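Long-range contacts in TbpB (Actinobacillus pleuropneumoniae, PDB 3HOL), which probably binds host transferrin at the bacterial surface, as the lipoprotein component of a receptor for iron acquisition: residues A[124-129]-A[257-262]; A[167-172]-A[188-193]; A[277-282]-A[485-490]; A[341-346]-A[381-386]. One frame throughout, in Å; residues are numbered along the deposited sequence.

Contact 1 (A[124-129]-A[257-262]); sequences GSWDFT and LFAVFS
The indole of W126 and the methyl of A259 meet obliquely, CE3 to CB 4.3 Å, while the phenyl ring of F128 has L257 CD1 near its CD1, also at a slant. Y171 meets both aromatic rings edge-to-face, and F227 meets that of F128 in the same way. W126 and F261 form a non-hydrogen-bonded pair, which brings CB to CB at 3.9 Å; chi1 of 65° sets where the indole goes from there. On the other side of the sheet, D127 CB rests on V260 CG2 at 3.7 Å and T129 CG2 on F258 CB; the carboxylate of D127 is taken by S161 and K75. Antiparallel pairing is evident from six backbone bonds, two each for the hydrogen-bonded pairs S125–S262, D127–V260 and T129–F258. The straightest is V260 N to D127 O, 2.8 Å and 169°; S262 N to S125 O is weak. Water 1 bridges S125 OG (2.6 Å) and S262 OG (2.8 Å); the latter is also hydrogen-bonded to S86 OG. Pairing of the last barrel strand, 257-265, with the first long one, 119-133, is the seam of an antiparallel beta barrel. Strands 171-178 and 245-251 flank the pair, and strands 29-33 and 84-91 lie over the side carrying D127, V260 and F258.

Contact 2 (A[167-172]-A[188-193]); sequences AKHKYT and LSDKEK
D190 reaches across to the incoming strand with CG anti to its backbone N (chi1 -179°). Its CB lies 4.1 Å from Y171 CD1, and CG comes within 3.7 Å of Y171 CE1, the two side chains running alongside each other with ring and carboxylate planes 43° apart. At the tip the oxygens divide: OD1 accepts the backbone N-H of K170 at 3.1 Å, nearly in line with its own C-O bond, whereas OD2 lies 3.6 Å from Y171 CE1, oblique to the ring. The carboxylate thus holds the backbone N-H of the residue just before strand 171-178 by one bond. K191 follows the same loop farther back. Its CG packs on K170 CB, CE approaches the carbonyl carbon of K168, and NZ makes a weak bond to A167 O, with P166 O as its stronger partner. Backbone bonds carry the ladder: K191 N to K170 O at 2.9 Å, and the hydrogen-bonded pair T172–S189 with a bond each way, S189 N to T172 O being the straighter at 170°. Water 2 joins T172 OG1 to K191 O, donating to the latter at 2.5 Å. The type II' turn from D190 to K193, closed by D190 N to K193 O and K193 N to D190 O, joins strand 183-190 to strand 193-203, a tight connection between sequential neighbours that is typical of an up-and-down antiparallel barrel.

Contact 3 (A[277-282]-A[485-490]); sequences DASKID and GGQFHH
S279 OG is gripped by two partners, Q487 NE2 and water 3. The amide N-H of Q487 is given to the hydroxyl at 2.6 Å, 160° at the hydrogen and only 4° out of the amide plane, while S279 OG in turn donates to the water at 2.5 Å. Water 3 then donates to Q487 OE1 at 2.8 Å, so the serine and both ends of one primary amide form a closed ring of three bonds. This ring joins a strand of the C-lobe handle domain to a strand of the C-lobe beta barrel. The two strands are not partners in one sheet: the segment axes come no nearer than 9.1 Å, 30° from parallel, and are bridged by side chains. The bend of the Q487 chain at chi2, after CG has been set between the backbone N and the carbonyl carbon, carries the amide up to the serine. The bonding pattern supports the modelled amide orientation: NE2 donates to S279 OG and OE1 accepts from water 3. Beside this polar patch, I281 is sent across the gap from its strand and packs over the backbone and CB atoms of the barrel strand. Strands 287-290 and 356-363 of the handle also meet Q487, through I288 and L360, and V500 of barrel strand 495-508 touches it from its own sheet. F488 points away from the handle and meets the F431 ring edge-to-face. I281 CD1 ends 3.9 Å from F488 O and 4.2 Å from Q487 CB, and I281 CG2 lies 4.3 Å from H489 CB.

Contact 4 (A[341-346]-A[381-386]); sequences FGQLWQ and TWDAQV
F341 and D383 are brought together by their first torsions: F341 CG lies between its backbone N and carbonyl carbon (chi1 65°), and D383 CG lies anti to its carbonyl carbon (chi1 -73°). As a result D383 OD2 sits at the edge of the phenyl ring, near its plane, 3.5 Å from F341 CD1, with the carboxylate plane steeply inclined to the ring. The same oxygen approaches G342 CA at 3.4 Å. Farther round the rim, F341 CZ meets T381 CG2 in the ring plane at 3.9 Å, and CE1 reaches W382 CA. The contact packs strand 339-346 of the C-lobe handle domain against strand 375-387 of the C-lobe beta barrel; the segment axes approach to 7.0 Å and run in roughly the same direction, well short of parallel. Q343 supplies the polar link. Its chain is extended beyond CG, and NE2 gives D383 OD1 a weak bond, 2.8 Å long but only 119° at the hydrogen, with the amide and carboxylate planes closer to perpendicular than to parallel. The stronger donor to D383 OD1 is the backbone N of A396.

From the N terminus, contact 1 spans the longer loop of the first half, bringing strand 257-265 back to strand 119-133 and closing one barrel. Contact 2 falls within that loop, where segments 167-172 and 188-193 include the open ends of hairpin 171-178/183-190; contacts 1 and 2 touch through a probable hydrogen bond, W126 NE1 to S189 O, 2.8 Å. In series with these, contact 3 opens at 277-282 and closes only at 485-490, enclosing contact 4 (341-346 with 381-386). Both join the C-lobe handle to the C-lobe barrel at separate strands, their centres about 10 Å apart, and K280 packs on L344 between them. Centres of contacts 1 and 3 lie about 37 Å apart.

Contact 1 (A[124-129]-A[257-262])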
# COMPACT_ATOMS: atom_id res chain seq x y z
N GLY A 124 17.35 12.46 3.38
CA GLY A 124 16.56 13.31 2.49
C GLY A 124 16.25 14.66 3.11
O GLY A 124 17.11 15.25 3.77
N SER A 125 15.04 15.19 2.86
CA SER A 125 14.68 16.52 3.34
C SER A 125 13.37 16.47 4.08
O SER A 125 12.76 15.43 4.18
CB SER A 125 14.50 17.50 2.17
OG SER A 125 13.40 17.09 1.34
N TRP A 126 12.98 17.61 4.63
CA TRP A 126 11.63 17.73 5.16
C TRP A 126 11.18 19.16 4.83
O TRP A 126 12.01 19.99 4.45
CB TRP A 126 11.56 17.38 6.65
CG TRP A 126 12.33 18.32 7.63
CD1 TRP A 126 13.71 18.39 7.82
CD2 TRP A 126 11.76 19.23 8.57
NE1 TRP A 126 14.01 19.33 8.80
CE2 TRP A 126 12.83 19.85 9.27
CE3 TRP A 126 10.44 19.61 8.87
CZ2 TRP A 126 12.62 20.82 10.24
CZ3 TRP A 126 10.23 20.58 9.86
CH2 TRP A 126 11.33 21.18 10.54
N ASP A 127 9.87 19.39 4.91
CA ASP A 127 9.24 20.66 4.60
C ASP A 127 8.05 20.78 5.54
O ASP A 127 7.66 19.78 6.16
CB ASP A 127 8.77 20.65 3.14
CG ASP A 127 9.92 20.89 2.16
OD1 ASP A 127 10.41 22.03 2.14
OD2 ASP A 127 10.31 19.93 1.44
N PHE A 128 7.45 21.97 5.63
CA PHE A 128 6.38 22.20 6.59
C PHE A 128 5.60 23.42 6.21
O PHE A 128 6.09 24.28 5.44
CB PHE A 128 6.93 22.43 8.04
CG PHE A 128 7.87 23.64 8.18
CD1 PHE A 128 7.37 24.92 8.44
CD2 PHE A 128 9.25 23.48 8.08
CE1 PHE A 128 8.24 26.03 8.55
CE2 PHE A 128 10.11 24.57 8.19
CZ PHE A 128 9.59 25.85 8.43
N THR A 129 4.40 23.51 6.80
CA THR A 129 3.72 24.81 6.89
C THR A 129 3.26 25.00 8.33
O THR A 129 2.82 24.03 8.97
CB THR A 129 2.53 25.00 5.89
OG1 THR A 129 1.86 26.25 6.16
CG2 THR A 129 1.46 23.83 5.96
N LEU A 257 1.36 22.94 13.11
CA LEU A 257 2.40 22.58 12.14
C LEU A 257 2.03 21.30 11.41
O LEU A 257 1.46 20.37 12.01
CB LEU A 257 3.76 22.46 12.82
CG LEU A 257 4.82 22.71 11.76
CD1 LEU A 257 5.61 24.02 11.95
CD2 LEU A 257 5.67 21.47 11.60
N PHE A 258 2.32 21.28 10.10
CA PHE A 258 2.17 20.10 9.24
C PHE A 258 3.51 19.92 8.58
O PHE A 258 3.97 20.80 7.88
CB PHE A 258 1.08 20.39 8.20
CG PHE A 258 0.83 19.28 7.19
CD1 PHE A 258 -0.14 18.30 7.42
CD2 PHE A 258 1.48 19.30 5.93
CE1 PHE A 258 -0.45 17.35 6.45
CE2 PHE A 258 1.20 18.34 4.96
CZ PHE A 258 0.23 17.36 5.21
N ALA A 259 4.14 18.77 8.83
CA ALA A 259 5.46 18.50 8.31
C ALA A 259 5.41 17.32 7.34
O ALA A 259 4.63 16.40 7.52
CB ALA A 259 6.41 18.18 9.49
N VAL A 260 6.23 17.34 6.31
CA VAL A 260 6.35 16.22 5.36
C VAL A 260 7.82 15.89 5.17
O VAL A 260 8.68 16.71 5.45
CB VAL A 260 5.76 16.54 3.92
CG1 VAL A 260 4.23 16.79 3.97
CG2 VAL A 260 6.46 17.81 3.28
N PHE A 261 8.12 14.68 4.68
CA PHE A 261 9.52 14.30 4.49
C PHE A 261 9.61 13.21 3.45
O PHE A 261 8.64 12.53 3.17
CB PHE A 261 10.17 13.86 5.83
CG PHE A 261 9.34 12.88 6.62
CD1 PHE A 261 9.43 11.51 6.40
CD2 PHE A 261 8.48 13.33 7.61
CE1 PHE A 261 8.65 10.60 7.13
CE2 PHE A 261 7.68 12.43 8.34
CZ PHE A 261 7.78 11.07 8.09
N SER A 262 10.77 13.12 2.82
CA SER A 262 11.08 12.00 1.92
C SER A 262 12.60 11.75 1.96
O SER A 262 13.40 12.67 2.20
CB SER A 262 10.60 12.32 0.49
OG SER A 262 11.19 13.53 0.01
O HOH W 1 13.60 15.03 -0.15

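Contact 2 (A[167-172]-A[188-193])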
# COMPACT_ATOMS: atom_id res chain seq x y z
N ALA A 167 20.64 30.61 3.10
CA ALA A 167 21.81 31.03 3.87
C ALA A 167 21.63 30.71 5.36
O ALA A 167 22.62 30.45 6.06
CB ALA A 167 22.08 32.55 3.68
N LYS A 168 20.40 30.74 5.85
CA LYS A 168 20.18 30.51 7.28
C LYS A 168 19.36 29.24 7.63
O LYS A 168 19.31 28.85 8.79
CB LYS A 168 19.57 31.75 7.94
CG LYS A 168 20.58 32.95 7.98
CD LYS A 168 20.14 34.01 8.97
CE LYS A 168 20.23 33.53 10.41
NZ LYS A 168 19.48 34.46 11.33
N HIS A 169 18.72 28.63 6.64
CA HIS A 169 17.87 27.45 6.89
C HIS A 169 18.02 26.41 5.81
O HIS A 169 17.95 26.73 4.62
CB HIS A 169 16.43 27.89 7.03
CG HIS A 169 16.21 28.78 8.21
ND1 HIS A 169 16.09 30.15 8.11
CD2 HIS A 169 16.20 28.50 9.53
CE1 HIS A 169 15.98 30.67 9.32
NE2 HIS A 169 16.06 29.70 10.21
N LYS A 170 18.25 25.16 6.21
CA LYS A 170 18.23 24.04 5.29
C LYS A 170 17.63 22.86 6.04
O LYS A 170 18.20 22.39 7.05
CB LYS A 170 19.63 23.69 4.83
CG LYS A 170 19.61 22.89 3.53
CD LYS A 170 20.85 21.91 3.44
CE LYS A 170 21.01 21.27 2.06
NZ LYS A 170 19.72 20.69 1.63
N TYR A 171 16.47 22.41 5.60
CA TYR A 171 15.74 21.40 6.34
C TYR A 171 16.03 20.00 5.82
O TYR A 171 15.54 19.59 4.75
CB TYR A 171 14.24 21.70 6.25
CG TYR A 171 13.94 23.11 6.69
CD1 TYR A 171 14.02 23.47 8.03
CD2 TYR A 171 13.62 24.09 5.75
CE1 TYR A 171 13.75 24.77 8.44
CE2 TYR A 171 13.33 25.40 6.14
CZ TYR A 171 13.41 25.75 7.48
OH TYR A 171 13.13 27.06 7.84
N THR A 172 16.79 19.24 6.59
CA THR A 172 17.27 17.94 6.12
C THR A 172 16.79 16.84 7.06
O THR A 172 16.57 17.08 8.28
CB THR A 172 18.83 17.89 6.12
OG1 THR A 172 19.31 18.16 7.44
CG2 THR A 172 19.40 18.95 5.13
N LEU A 188 14.86 15.34 12.25
CA LEU A 188 14.65 16.43 11.29
C LEU A 188 15.47 17.59 11.82
O LEU A 188 15.31 18.01 12.97
CB LEU A 188 13.15 16.79 11.24
CG LEU A 188 12.26 15.58 10.98
CD1 LEU A 188 10.80 16.06 10.81
CD2 LEU A 188 12.70 14.78 9.70
N SER A 189 16.34 18.13 10.96
CA SER A 189 17.32 19.14 11.34
C SER A 189 17.17 20.39 10.50
O SER A 189 16.58 20.34 9.42
CB SER A 189 18.73 18.56 11.14
OG SER A 189 18.89 17.45 11.99
N ASP A 190 17.70 21.50 11.01
CA ASP A 190 17.81 22.76 10.27
C ASP A 190 19.28 23.15 10.37
O ASP A 190 19.75 23.62 11.43
CB ASP A 190 16.95 23.82 10.93
CG ASP A 190 16.99 25.15 10.20
OD1 ASP A 190 17.72 25.25 9.22
OD2 ASP A 190 16.29 26.08 10.63
N LYS A 191 20.01 22.95 9.27
CA LYS A 191 21.46 23.08 9.27
C LYS A 191 22.00 22.18 10.40
O LYS A 191 21.70 20.99 10.41
CB LYS A 191 21.92 24.57 9.34
CG LYS A 191 21.55 25.42 8.08
CD LYS A 191 22.70 26.41 7.70
CE LYS A 191 22.25 27.37 6.58
NZ LYS A 191 23.25 27.59 5.44
N GLU A 192 22.75 22.73 11.37
CA GLU A 192 23.32 21.90 12.42
C GLU A 192 22.54 21.99 13.73
O GLU A 192 23.11 21.99 14.84
CB GLU A 192 24.77 22.28 12.67
CG GLU A 192 25.78 21.77 11.65
CD GLU A 192 27.21 22.00 12.21
OE1 GLU A 192 27.77 23.08 11.95
OE2 GLU A 192 27.71 21.14 12.98
N LYS A 193 21.23 22.10 13.62
CA LYS A 193 20.37 22.11 14.78
C LYS A 193 19.27 21.06 14.62
O LYS A 193 18.57 21.05 13.61
CB LYS A 193 19.78 23.50 14.93
CG LYS A 193 18.88 23.61 16.12
CD LYS A 193 18.36 25.03 16.30
CE LYS A 193 17.54 25.11 17.57
NZ LYS A 193 17.04 26.49 17.73
O HOH W 2 21.27 20.10 8.06

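Contact 3 (A[277-282]-A[485-490])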
# COMPACT_ATOMS: atom_id res chain seq x y z
N ASP A 277 1.43 -9.71 -1.14
CA ASP A 277 1.07 -9.97 -2.54
C ASP A 277 -0.17 -9.16 -2.85
O ASP A 277 -1.08 -9.12 -2.04
CB ASP A 277 0.76 -11.47 -2.78
CG ASP A 277 1.96 -12.38 -2.55
OD1 ASP A 277 3.07 -11.98 -2.96
OD2 ASP A 277 1.80 -13.46 -1.90
N ALA A 278 -0.21 -8.53 -4.02
CA ALA A 278 -1.41 -7.85 -4.50
C ALA A 278 -1.24 -7.65 -6.00
O ALA A 278 -0.47 -6.79 -6.44
CB ALA A 278 -1.64 -6.46 -3.78
N SER A 279 -1.91 -8.49 -6.78
CA SER A 279 -1.79 -8.41 -8.23
C SER A 279 -3.09 -8.78 -8.88
O SER A 279 -4.00 -9.30 -8.24
CB SER A 279 -0.62 -9.27 -8.77
OG SER A 279 -0.74 -10.58 -8.33
N LYS A 280 -3.15 -8.47 -10.16
CA LYS A 280 -4.35 -8.60 -10.96
C LYS A 280 -3.94 -9.25 -12.28
O LYS A 280 -2.98 -8.82 -12.92
CB LYS A 280 -4.96 -7.21 -11.16
CG LYS A 280 -6.09 -7.11 -12.20
CD LYS A 280 -6.80 -5.76 -12.11
CE LYS A 280 -5.92 -4.62 -12.60
NZ LYS A 280 -5.92 -4.60 -14.09
N ILE A 281 -4.67 -10.29 -12.67
CA ILE A 281 -4.50 -10.94 -13.97
C ILE A 281 -5.64 -10.48 -14.88
O ILE A 281 -6.81 -10.67 -14.56
CB ILE A 281 -4.55 -12.47 -13.88
CG1 ILE A 281 -3.43 -13.00 -12.98
CG2 ILE A 281 -4.47 -13.10 -15.33
CD1 ILE A 281 -3.58 -14.47 -12.56
N ASP A 282 -5.29 -9.86 -15.99
CA ASP A 282 -6.28 -9.40 -16.97
C ASP A 282 -6.70 -10.60 -17.85
O ASP A 282 -5.86 -11.22 -18.49
CB ASP A 282 -5.65 -8.28 -17.81
CG ASP A 282 -6.54 -7.79 -18.89
OD1 ASP A 282 -7.00 -6.63 -18.81
OD2 ASP A 282 -6.79 -8.55 -19.84
N GLY A 485 -2.08 -19.17 -0.62
CA GLY A 485 -2.71 -18.76 -1.87
C GLY A 485 -1.66 -18.56 -2.95
O GLY A 485 -0.46 -18.48 -2.66
N GLY A 486 -2.09 -18.45 -4.20
CA GLY A 486 -1.14 -18.17 -5.27
C GLY A 486 -1.84 -18.05 -6.60
O GLY A 486 -3.07 -18.01 -6.67
N GLN A 487 -1.05 -17.99 -7.66
CA GLN A 487 -1.60 -17.66 -8.96
C GLN A 487 -0.70 -18.19 -10.05
O GLN A 487 0.49 -18.39 -9.87
CB GLN A 487 -1.75 -16.16 -9.13
CG GLN A 487 -0.44 -15.43 -9.04
CD GLN A 487 -0.53 -14.14 -8.26
OE1 GLN A 487 -0.65 -14.12 -7.01
NE2 GLN A 487 -0.46 -13.03 -8.99
N PHE A 488 -1.30 -18.43 -11.20
CA PHE A 488 -0.53 -18.78 -12.36
C PHE A 488 -1.27 -18.27 -13.57
O PHE A 488 -2.50 -18.12 -13.53
CB PHE A 488 -0.24 -20.29 -12.44
CG PHE A 488 -1.48 -21.21 -12.32
CD1 PHE A 488 -2.16 -21.67 -13.47
CD2 PHE A 488 -1.90 -21.70 -11.07
CE1 PHE A 488 -3.26 -22.57 -13.36
CE2 PHE A 488 -3.01 -22.59 -10.94
CZ PHE A 488 -3.69 -23.02 -12.08
N HIS A 489 -0.52 -17.97 -14.63
CA HIS A 489 -1.14 -17.60 -15.89
C HIS A 489 -0.23 -17.97 -17.06
O HIS A 489 0.99 -18.15 -16.91
CB HIS A 489 -1.51 -16.13 -15.91
CG HIS A 489 -0.34 -15.22 -15.76
ND1 HIS A 489 0.28 -14.99 -14.55
CD2 HIS A 489 0.36 -14.50 -16.68
CE1 HIS A 489 1.29 -14.16 -14.72
NE2 HIS A 489 1.37 -13.85 -16.01
N HIS A 490 -0.83 -18.13 -18.22
CA HIS A 490 -0.08 -18.54 -19.39
C HIS A 490 -0.91 -18.22 -20.61
O HIS A 490 -2.15 -18.18 -20.55
CB HIS A 490 0.25 -20.03 -19.32
CG HIS A 490 1.10 -20.49 -20.46
ND1 HIS A 490 2.46 -20.22 -20.52
CD2 HIS A 490 0.79 -21.15 -21.59
CE1 HIS A 490 2.94 -20.72 -21.64
NE2 HIS A 490 1.95 -21.29 -22.31
O HOH W 3 -0.99 -11.52 -6.02

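Contact 4 (A[341-346]-A[381-386])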
# COMPACT_ATOMS: atom_id res chain seq x y z
N PHE A 341 -9.18 -13.23 -2.64
CA PHE A 341 -8.98 -13.42 -4.08
C PHE A 341 -10.34 -13.39 -4.74
O PHE A 341 -11.35 -13.55 -4.08
CB PHE A 341 -8.22 -14.73 -4.40
CG PHE A 341 -8.97 -16.00 -4.02
CD1 PHE A 341 -9.91 -16.57 -4.90
CD2 PHE A 341 -8.72 -16.64 -2.80
CE1 PHE A 341 -10.60 -17.76 -4.55
CE2 PHE A 341 -9.41 -17.84 -2.44
CZ PHE A 341 -10.34 -18.38 -3.31
N GLY A 342 -10.38 -13.12 -6.03
CA GLY A 342 -11.65 -13.25 -6.71
C GLY A 342 -11.59 -12.65 -8.07
O GLY A 342 -10.52 -12.60 -8.71
N GLN A 343 -12.77 -12.20 -8.50
CA GLN A 343 -12.99 -11.71 -9.84
C GLN A 343 -13.30 -10.22 -9.84
O GLN A 343 -13.94 -9.70 -8.91
CB GLN A 343 -14.11 -12.52 -10.53
CG GLN A 343 -13.70 -13.98 -10.69
CD GLN A 343 -14.72 -14.85 -11.39
OE1 GLN A 343 -15.68 -14.34 -11.99
NE2 GLN A 343 -14.52 -16.19 -11.32
N LEU A 344 -12.87 -9.56 -10.89
CA LEU A 344 -13.10 -8.13 -11.03
C LEU A 344 -13.37 -7.81 -12.50
O LEU A 344 -12.57 -8.15 -13.37
CB LEU A 344 -11.86 -7.38 -10.54
CG LEU A 344 -11.82 -5.88 -10.65
CD1 LEU A 344 -12.72 -5.22 -9.58
CD2 LEU A 344 -10.37 -5.47 -10.52
N TRP A 345 -14.50 -7.13 -12.74
CA TRP A 345 -14.90 -6.76 -14.06
C TRP A 345 -15.58 -5.39 -14.05
O TRP A 345 -15.83 -4.80 -12.97
CB TRP A 345 -15.78 -7.86 -14.68
CG TRP A 345 -17.14 -8.07 -14.04
CD1 TRP A 345 -18.28 -7.35 -14.28
CD2 TRP A 345 -17.51 -9.09 -13.10
NE1 TRP A 345 -19.33 -7.84 -13.53
CE2 TRP A 345 -18.88 -8.90 -12.79
CE3 TRP A 345 -16.81 -10.11 -12.45
CZ2 TRP A 345 -19.57 -9.73 -11.89
CZ3 TRP A 345 -17.50 -10.94 -11.55
CH2 TRP A 345 -18.87 -10.74 -11.28
N GLN A 346 -15.84 -4.87 -15.24
CA GLN A 346 -16.60 -3.64 -15.40
C GLN A 346 -17.97 -3.98 -15.95
O GLN A 346 -18.10 -4.71 -16.94
CB GLN A 346 -15.87 -2.68 -16.34
CG GLN A 346 -16.57 -1.33 -16.54
CD GLN A 346 -15.73 -0.36 -17.38
OE1 GLN A 346 -14.60 -0.65 -17.74
NE2 GLN A 346 -16.30 0.81 -17.69
N THR A 381 -10.67 -23.08 -2.51
CA THR A 381 -11.33 -23.00 -3.80
C THR A 381 -10.51 -22.08 -4.74
O THR A 381 -9.40 -21.69 -4.40
CB THR A 381 -12.81 -22.58 -3.62
OG1 THR A 381 -13.47 -22.61 -4.87
CG2 THR A 381 -12.97 -21.18 -3.01
N TRP A 382 -11.05 -21.76 -5.92
CA TRP A 382 -10.31 -20.96 -6.86
C TRP A 382 -11.25 -20.26 -7.82
O TRP A 382 -12.45 -20.56 -7.86
CB TRP A 382 -9.24 -21.81 -7.57
CG TRP A 382 -9.73 -23.02 -8.37
CD1 TRP A 382 -10.65 -23.97 -7.99
CD2 TRP A 382 -9.29 -23.40 -9.69
NE1 TRP A 382 -10.80 -24.92 -8.99
CE2 TRP A 382 -10.00 -24.58 -10.04
CE3 TRP A 382 -8.36 -22.86 -10.60
CZ2 TRP A 382 -9.80 -25.22 -11.28
CZ3 TRP A 382 -8.17 -23.48 -11.81
CH2 TRP A 382 -8.89 -24.66 -12.15
N ASP A 383 -10.72 -19.26 -8.53
CA ASP A 383 -11.37 -18.55 -9.64
C ASP A 383 -10.37 -18.62 -10.80
O ASP A 383 -9.14 -18.46 -10.60
CB ASP A 383 -11.66 -17.08 -9.30
CG ASP A 383 -12.80 -16.91 -8.33
OD1 ASP A 383 -13.96 -17.16 -8.72
OD2 ASP A 383 -12.56 -16.50 -7.17
N ALA A 384 -10.88 -18.86 -12.00
CA ALA A 384 -10.04 -19.11 -13.14
C ALA A 384 -10.81 -18.98 -14.44
O ALA A 384 -12.04 -19.11 -14.47
CB ALA A 384 -9.40 -20.51 -13.06
N GLN A 385 -10.06 -18.72 -15.50
CA GLN A 385 -10.58 -18.86 -16.84
C GLN A 385 -9.55 -19.58 -17.68
O GLN A 385 -8.34 -19.30 -17.61
CB GLN A 385 -10.92 -17.50 -17.41
CG GLN A 385 -11.65 -17.58 -18.71
CD GLN A 385 -11.78 -16.22 -19.32
OE1 GLN A 385 -12.42 -15.35 -18.75
NE2 GLN A 385 -11.16 -16.02 -20.48
N VAL A 386 -10.03 -20.56 -18.45
CA VAL A 386 -9.19 -21.30 -19.37
C VAL A 386 -9.82 -21.13 -20.75
O VAL A 386 -11.03 -21.27 -20.88
CB VAL A 386 -9.05 -22.78 -19.00
CG1 VAL A 386 -8.05 -23.46 -19.93
CG2 VAL A 386 -8.59 -22.98 -17.52